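Local coordinates for protein Fe(2+) transporter FeoB (Legionella pneumophila, PDB 3IBY) that probably carries ferrous iron across the bacterial inner membrane in a GTP-driven uptake system, this chain being its cytosolic GTP-binding part, at residues R205-E209 / L238-R242; R126-D131 / L252-K256. All blocks are in the same frame, centred on the assembly; numbering follows the deposited sequence.

Contact 1 of 2, residues R205-E209 / L238-R242; sequences RRLAE and LADAR
Glu-209 and Arg-242 form the salt bridge that joins the two helices. OE2 of Glu-209 lies 3.3 Å from NH2 of Arg-242. The two side chains cross at about a right angle. The carboxylate plane is turned 62° from the guanidinium plane, and the oxygen meets that group obliquely. The same OE2 is also 2.6 Å from NH1 of Arg-206, one turn back on its own helix. That salt bridge contains a weak hydrogen bond. One carboxylate oxygen thus serves two arginines. The two guanidinium groups themselves come close, with NH1 of Arg-206 over one face of Arg-242 and 3.7 Å from its NH2. Glu-108 adds a second carboxylate, bridged to NH2 of Arg-206 and to NH2 of Arg-242. The two carboxylates probably offset the charge of both arginines. Ser-104 takes NH1 of Arg-242 in a hydrogen bond.

Arg-242 spans the gap because CG stands anti to the backbone N (chi1 -164°) and the chain stays extended before it bends at chi3. Leu-238 lies beside the salt bridges and points at the facing helix, with CD2 4.1 Å from OE2 of Glu-209. Arg-205 sets its CG at the edge of the Arg-242 guanidinium, while its own charged end makes a cation-pi contact with Tyr-201.

The helix axes stay 11.1 Å apart at these segments and run 121° to each other. Both helices belong to the helical part that follows the G domain, consistent with the GDI domain. Leu-183 of helix 177-193 packs on both Ala-208 and Leu-238. On the polar side, Tyr-101 and Gln-105 of helix 96-106 touch Arg-242 and Glu-209 respectively, so with Glu-108 and Ser-104 the network joins this part to the G domain.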
ATOM      1  N   ARG A 205       6.943  -2.911  12.263  1.00  4.80           N
ATOM      2  CA  ARG A 205       7.705  -2.835  11.016  1.00  4.14           C
ATOM      3  C   ARG A 205       8.103  -1.412  10.714  1.00  4.12           C
ATOM      4  O   ARG A 205       9.229  -1.155  10.325  1.00  3.87           O
ATOM      5  CB  ARG A 205       6.919  -3.421   9.851  1.00  4.22           C
ATOM      6  CG  ARG A 205       7.062  -4.952   9.687  1.00  5.47           C
ATOM      7  CD  ARG A 205       6.550  -5.680  10.883  1.00  5.90           C
ATOM      8  NE  ARG A 205       6.849  -7.095  10.846  1.00  7.50           N
ATOM      9  CZ  ARG A 205       6.761  -7.892  11.909  1.00  8.18           C
ATOM     10  NH1 ARG A 205       6.383  -7.419  13.100  1.00  8.62           N
ATOM     11  NH2 ARG A 205       7.032  -9.174  11.786  1.00  7.46           N
ATOM     12  N   ARG A 206       7.203  -0.471  10.933  1.00  4.60           N
ATOM     13  CA  ARG A 206       7.536   0.918  10.681  1.00  5.62           C
ATOM     14  C   ARG A 206       8.652   1.427  11.609  1.00  6.06           C
ATOM     15  O   ARG A 206       9.617   2.088  11.171  1.00  5.03           O
ATOM     16  CB  ARG A 206       6.265   1.776  10.770  1.00  6.08           C
ATOM     17  CG  ARG A 206       5.503   1.961   9.445  1.00  6.06           C
ATOM     18  CD  ARG A 206       6.031   1.087   8.294  1.00  7.42           C
ATOM     19  NE  ARG A 206       5.065   0.060   7.936  1.00  6.73           N
ATOM     20  CZ  ARG A 206       5.330  -1.048   7.266  1.00  7.31           C
ATOM     21  NH1 ARG A 206       6.555  -1.385   6.877  1.00  6.17           N
ATOM     22  NH2 ARG A 206       4.328  -1.849   6.990  1.00 11.59           N
ATOM     23  N   LEU A 207       8.506   1.130  12.887  1.00  6.89           N
ATOM     24  CA  LEU A 207       9.555   1.437  13.852  1.00  7.82           C
ATOM     25  C   LEU A 207      10.881   0.838  13.386  1.00  8.06           C
ATOM     26  O   LEU A 207      11.900   1.523  13.332  1.00  7.83           O
ATOM     27  CB  LEU A 207       9.179   0.873  15.218  1.00  7.82           C
ATOM     28  CG  LEU A 207       8.583   1.824  16.242  1.00  8.86           C
ATOM     29  CD1 LEU A 207       8.001   3.055  15.538  1.00 10.62           C
ATOM     30  CD2 LEU A 207       7.563   1.084  17.135  1.00  9.03           C
ATOM     31  N   ALA A 208      10.837  -0.442  13.030  1.00  8.72           N
ATOM     32  CA  ALA A 208      12.002  -1.170  12.529  1.00  9.03           C
ATOM     33  C   ALA A 208      12.638  -0.448  11.374  1.00  9.40           C
ATOM     34  O   ALA A 208      13.839  -0.488  11.195  1.00  9.59           O
ATOM     35  CB  ALA A 208      11.601  -2.561  12.099  1.00  9.01           C
ATOM     36  N   GLU A 209      11.832   0.226  10.580  1.00 10.25           N
ATOM     37  CA  GLU A 209      12.366   0.941   9.441  1.00 10.87           C
ATOM     38  C   GLU A 209      12.864   2.295   9.818  1.00 11.62           C
ATOM     39  O   GLU A 209      13.560   2.940   9.019  1.00 11.80           O
ATOM     40  CB  GLU A 209      11.319   1.042   8.363  1.00 11.10           C
ATOM     41  CG  GLU A 209      10.991  -0.360   7.775  1.00 11.68           C
ATOM     42  CD  GLU A 209       9.745  -0.370   6.917  1.00 10.62           C
ATOM     43  OE1 GLU A 209       9.354   0.708   6.420  1.00  6.53           O
ATOM     44  OE2 GLU A 209       9.178  -1.472   6.751  1.00 12.72           O
ATOM     45  N   LEU A 238      15.561  -4.885   7.113  1.00 12.85           N
ATOM     46  CA  LEU A 238      14.158  -5.096   6.755  1.00 13.70           C
ATOM     47  C   LEU A 238      13.888  -4.727   5.291  1.00 13.28           C
ATOM     48  O   LEU A 238      13.154  -5.433   4.583  1.00 13.27           O
ATOM     49  CB  LEU A 238      13.245  -4.278   7.665  1.00 14.44           C
ATOM     50  CG  LEU A 238      12.114  -5.024   8.389  1.00 16.25           C
ATOM     51  CD1 LEU A 238      11.860  -4.311   9.730  1.00 17.67           C
ATOM     52  CD2 LEU A 238      10.832  -5.143   7.539  1.00 15.13           C
ATOM     53  N   ALA A 239      14.473  -3.610   4.854  1.00 12.77           N
ATOM     54  CA  ALA A 239      14.432  -3.204   3.431  1.00 12.43           C
ATOM     55  C   ALA A 239      14.917  -4.324   2.506  1.00 11.86           C
ATOM     56  O   ALA A 239      14.317  -4.556   1.455  1.00 12.14           O
ATOM     57  CB  ALA A 239      15.260  -1.922   3.185  1.00 11.72           C
ATOM     58  N   ASP A 240      15.989  -5.015   2.893  1.00 11.12           N
ATOM     59  CA  ASP A 240      16.482  -6.130   2.093  1.00 10.74           C
ATOM     60  C   ASP A 240      15.504  -7.302   2.083  1.00  9.92           C
ATOM     61  O   ASP A 240      15.209  -7.830   1.029  1.00 10.76           O
ATOM     62  CB  ASP A 240      17.846  -6.610   2.574  1.00 10.93           C
ATOM     63  CG  ASP A 240      18.467  -7.675   1.644  1.00 11.89           C
ATOM     64  OD1 ASP A 240      18.489  -7.488   0.404  1.00 10.85           O
ATOM     65  OD2 ASP A 240      18.949  -8.704   2.168  1.00 14.28           O
ATOM     66  N   ALA A 241      14.992  -7.712   3.228  1.00  8.27           N
ATOM     67  CA  ALA A 241      14.089  -8.838   3.222  1.00  7.72           C
ATOM     68  C   ALA A 241      12.819  -8.488   2.443  1.00  7.96           C
ATOM     69  O   ALA A 241      12.226  -9.333   1.770  1.00  7.87           O
ATOM     70  CB  ALA A 241      13.768  -9.267   4.610  1.00  7.07           C
ATOM     71  N   ARG A 242      12.407  -7.234   2.510  1.00  8.17           N
ATOM     72  CA  ARG A 242      11.238  -6.804   1.747  1.00  8.51           C
ATOM     73  C   ARG A 242      11.531  -6.880   0.262  1.00  8.55           C
ATOM     74  O   ARG A 242      10.746  -7.387  -0.504  1.00  9.51           O
ATOM     75  CB  ARG A 242      10.857  -5.372   2.103  1.00  8.02           C
ATOM     76  CG  ARG A 242       9.472  -5.047   1.642  1.00  7.85           C
ATOM     77  CD  ARG A 242       8.948  -3.783   2.263  1.00  7.09           C
ATOM     78  NE  ARG A 242       8.958  -3.886   3.709  1.00  5.66           N
ATOM     79  CZ  ARG A 242       8.005  -4.440   4.433  1.00  3.91           C
ATOM     80  NH1 ARG A 242       6.946  -4.966   3.826  1.00  4.56           N
ATOM     81  NH2 ARG A 242       8.127  -4.494   5.766  1.00  2.41           N
TER

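Contact 2 of 2, residues R126-D131 / L252-K256; sequences RGISID and LVQKK
Gly-127 and Lys-256 meet where the chain leaves helix 120-125. Gly-127 has positive phi and is the C-prime residue of a Schellman motif that ends this helix. Its O lies 3.6 Å from CB of Lys-256, the C-terminal residue. Ile-128 follows. Its CG2 is anti to the backbone N and rests on the amide end of Gln-254, 3.4 Å from NE2. CG1, the other branch, lies near the terminal carboxylate of Lys-256.

At Ser-129 the two segments become a short antiparallel ribbon of two strands, 129-130 with 254-255, separate from the main sheet of the G domain. Ser-129 and Lys-255 are a hydrogen-bonded pair. Lys-255 N donates to Ser-129 O at 3.2 Å, in the carbonyl plane. The return bond from Ser-129 N to Lys-255 O is straight but long at 3.4 Å, and weak. On this face the bent chain of Lys-255 brings NZ to 3.9 Å from CB of Ser-129.

Ile-130 faces Gln-254 in a non-hydrogen-bonded pair, and the two side chains lie side by side on the same face as each other. CG1 of Ile-130 is 3.5 Å from NE2 of Gln-254. CG2 packs against CG1 of Val-253. The Val-253 side chain also touches Leu-96 and Leu-135.

Asp-131 N donates to Val-253 O at 3.0 Å, nearly straight with 170° at the hydrogen. The residue is also the N-cap of helix 132-139, and its OD2 accepts from Lys-134 N.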
ATOM      1  N   ARG A 126       6.310  -1.792 -24.259  1.00 11.34           N
ATOM      2  CA  ARG A 126       7.721  -1.987 -23.838  1.00 11.52           C
ATOM      3  C   ARG A 126       8.156  -3.459 -23.762  1.00 11.36           C
ATOM      4  O   ARG A 126       9.257  -3.769 -23.301  1.00 10.64           O
ATOM      5  CB  ARG A 126       7.968  -1.282 -22.503  1.00 11.58           C
ATOM      6  CG  ARG A 126       7.715   0.208 -22.597  1.00 10.76           C
ATOM      7  CD  ARG A 126       7.912   0.789 -21.270  1.00 10.11           C
ATOM      8  NE  ARG A 126       7.630   2.206 -21.233  1.00  9.27           N
ATOM      9  CZ  ARG A 126       7.826   2.966 -20.162  1.00  9.51           C
ATOM     10  NH1 ARG A 126       8.301   2.439 -19.033  1.00 11.75           N
ATOM     11  NH2 ARG A 126       7.527   4.258 -20.208  1.00  7.74           N
ATOM     12  N   GLY A 127       7.294  -4.348 -24.256  1.00 11.98           N
ATOM     13  CA  GLY A 127       7.522  -5.783 -24.222  1.00 12.19           C
ATOM     14  C   GLY A 127       7.563  -6.343 -22.816  1.00 12.29           C
ATOM     15  O   GLY A 127       8.321  -7.268 -22.563  1.00 13.28           O
ATOM     16  N   ILE A 128       6.778  -5.775 -21.903  1.00 12.37           N
ATOM     17  CA  ILE A 128       6.665  -6.292 -20.534  1.00 12.85           C
ATOM     18  C   ILE A 128       5.403  -7.148 -20.439  1.00 13.06           C
ATOM     19  O   ILE A 128       4.290  -6.706 -20.752  1.00 12.33           O
ATOM     20  CB  ILE A 128       6.613  -5.177 -19.438  1.00 12.78           C
ATOM     21  CG1 ILE A 128       7.848  -4.251 -19.511  1.00 13.84           C
ATOM     22  CG2 ILE A 128       6.563  -5.808 -18.065  1.00 11.68           C
ATOM     23  CD1 ILE A 128       7.738  -2.881 -18.739  1.00 12.44           C
ATOM     24  N   SER A 129       5.603  -8.378 -20.008  1.00 13.42           N
ATOM     25  CA  SER A 129       4.523  -9.335 -19.900  1.00 14.22           C
ATOM     26  C   SER A 129       4.375  -9.689 -18.447  1.00 14.87           C
ATOM     27  O   SER A 129       5.366 -10.042 -17.797  1.00 15.94           O
ATOM     28  CB  SER A 129       4.851 -10.602 -20.698  1.00 13.91           C
ATOM     29  OG  SER A 129       3.821 -10.821 -21.635  1.00 13.80           O
ATOM     30  N   ILE A 130       3.160  -9.582 -17.926  1.00 15.03           N
ATOM     31  CA  ILE A 130       2.902  -9.901 -16.531  1.00 15.13           C
ATOM     32  C   ILE A 130       1.825 -10.979 -16.500  1.00 15.22           C
ATOM     33  O   ILE A 130       0.768 -10.837 -17.128  1.00 15.09           O
ATOM     34  CB  ILE A 130       2.479  -8.651 -15.711  1.00 15.55           C
ATOM     35  CG1 ILE A 130       3.655  -7.673 -15.587  1.00 16.37           C
ATOM     36  CG2 ILE A 130       2.045  -9.029 -14.314  1.00 15.88           C
ATOM     37  CD1 ILE A 130       3.237  -6.271 -15.270  1.00 15.16           C
ATOM     38  N   ASP A 131       2.152 -12.077 -15.818  1.00 14.40           N
ATOM     39  CA  ASP A 131       1.222 -13.111 -15.483  1.00 13.93           C
ATOM     40  C   ASP A 131       0.361 -12.598 -14.337  1.00 14.37           C
ATOM     41  O   ASP A 131       0.787 -12.586 -13.194  1.00 15.07           O
ATOM     42  CB  ASP A 131       1.996 -14.353 -15.041  1.00 13.78           C
ATOM     43  CG  ASP A 131       1.147 -15.573 -15.003  1.00 13.13           C
ATOM     44  OD1 ASP A 131       1.685 -16.648 -15.294  1.00 14.62           O
ATOM     45  OD2 ASP A 131      -0.053 -15.466 -14.685  1.00 13.76           O
ATOM     46  N   LEU A 252       9.033 -14.396 -10.920  1.00 11.40           N
ATOM     47  CA  LEU A 252       8.005 -15.406 -11.230  1.00 11.33           C
ATOM     48  C   LEU A 252       6.886 -14.910 -12.174  1.00 12.08           C
ATOM     49  O   LEU A 252       6.199 -15.695 -12.821  1.00 12.02           O
ATOM     50  CB  LEU A 252       7.354 -15.885  -9.921  1.00 10.94           C
ATOM     51  CG  LEU A 252       8.230 -16.681  -8.945  1.00  9.77           C
ATOM     52  CD1 LEU A 252       7.610 -16.760  -7.570  1.00  7.67           C
ATOM     53  CD2 LEU A 252       8.465 -18.056  -9.500  1.00  8.79           C
ATOM     54  N   VAL A 253       6.698 -13.605 -12.244  1.00 12.87           N
ATOM     55  CA  VAL A 253       5.508 -13.059 -12.863  1.00 13.50           C
ATOM     56  C   VAL A 253       5.827 -12.210 -14.100  1.00 13.59           C
ATOM     57  O   VAL A 253       4.989 -12.047 -14.991  1.00 13.83           O
ATOM     58  CB  VAL A 253       4.698 -12.237 -11.814  1.00 13.66           C
ATOM     59  CG1 VAL A 253       4.065 -10.994 -12.451  1.00 14.12           C
ATOM     60  CG2 VAL A 253       3.656 -13.124 -11.130  1.00 12.75           C
ATOM     61  N   GLN A 254       7.038 -11.696 -14.178  1.00 13.40           N
ATOM     62  CA  GLN A 254       7.348 -10.720 -15.193  1.00 13.32           C
ATOM     63  C   GLN A 254       8.509 -11.204 -16.019  1.00 13.85           C
ATOM     64  O   GLN A 254       9.544 -11.551 -15.457  1.00 13.98           O
ATOM     65  CB  GLN A 254       7.722  -9.432 -14.505  1.00 12.82           C
ATOM     66  CG  GLN A 254       8.284  -8.361 -15.379  1.00 11.96           C
ATOM     67  CD  GLN A 254       8.078  -7.013 -14.716  1.00 11.67           C
ATOM     68  OE1 GLN A 254       8.995  -6.427 -14.157  1.00  7.56           O
ATOM     69  NE2 GLN A 254       6.844  -6.554 -14.718  1.00 13.14           N
ATOM     70  N   LYS A 255       8.348 -11.222 -17.338  1.00 14.19           N
ATOM     71  CA  LYS A 255       9.490 -11.399 -18.217  1.00 14.81           C
ATOM     72  C   LYS A 255       9.751 -10.150 -19.068  1.00 15.17           C
ATOM     73  O   LYS A 255       8.819  -9.470 -19.535  1.00 14.61           O
ATOM     74  CB  LYS A 255       9.382 -12.665 -19.082  1.00 15.01           C
ATOM     75  CG  LYS A 255       7.994 -13.287 -19.182  1.00 15.68           C
ATOM     76  CD  LYS A 255       8.020 -14.545 -20.079  1.00 16.82           C
ATOM     77  CE  LYS A 255       7.105 -14.393 -21.281  1.00 16.81           C
ATOM     78  NZ  LYS A 255       5.719 -14.369 -20.798  1.00 16.35           N
ATOM     79  N   LYS A 256      11.054  -9.880 -19.228  1.00 15.91           N
ATOM     80  CA  LYS A 256      11.605  -8.783 -20.036  1.00 16.06           C
ATOM     81  C   LYS A 256      11.129  -7.418 -19.531  1.00 15.89           C
ATOM     82  O   LYS A 256      10.907  -7.230 -18.326  1.00 15.28           O
ATOM     83  CB  LYS A 256      11.293  -8.981 -21.524  1.00 16.17           C
ATOM     84  CG  LYS A 256      11.671 -10.377 -22.070  1.00 17.16           C
ATOM     85  CD  LYS A 256      12.885 -10.358 -23.025  1.00 17.95           C
ATOM     86  CE  LYS A 256      14.219 -10.433 -22.282  1.00 17.83           C
ATOM     87  NZ  LYS A 256      15.313 -10.812 -23.228  1.00 16.98           N
ATOM     88  OXT LYS A 256      10.974  -6.478 -20.316  1.00 16.16           O
TER

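How the contacts relate
From the N terminus the chain first builds much of the G domain, then reaches 126-131 between helices 120-125 and 132-139. It next finishes the main sheet with strand 143-145 and enters the helices that follow. Segment 205-209 comes late on helix 197-209. Contact 1 closes the inner loop, which holds helix 219-229 and returns on helix 234-253. The same helix runs on toward the C terminus, where contact 2 closes the outer loop of 120 residues. Contact 1 is nested inside it. The contact centres are about 27 Å apart. Helix 234-253 thus packs on helix 197-209 beside the G domain at contact 1, and its C-terminal end pairs with the G domain at contact 2.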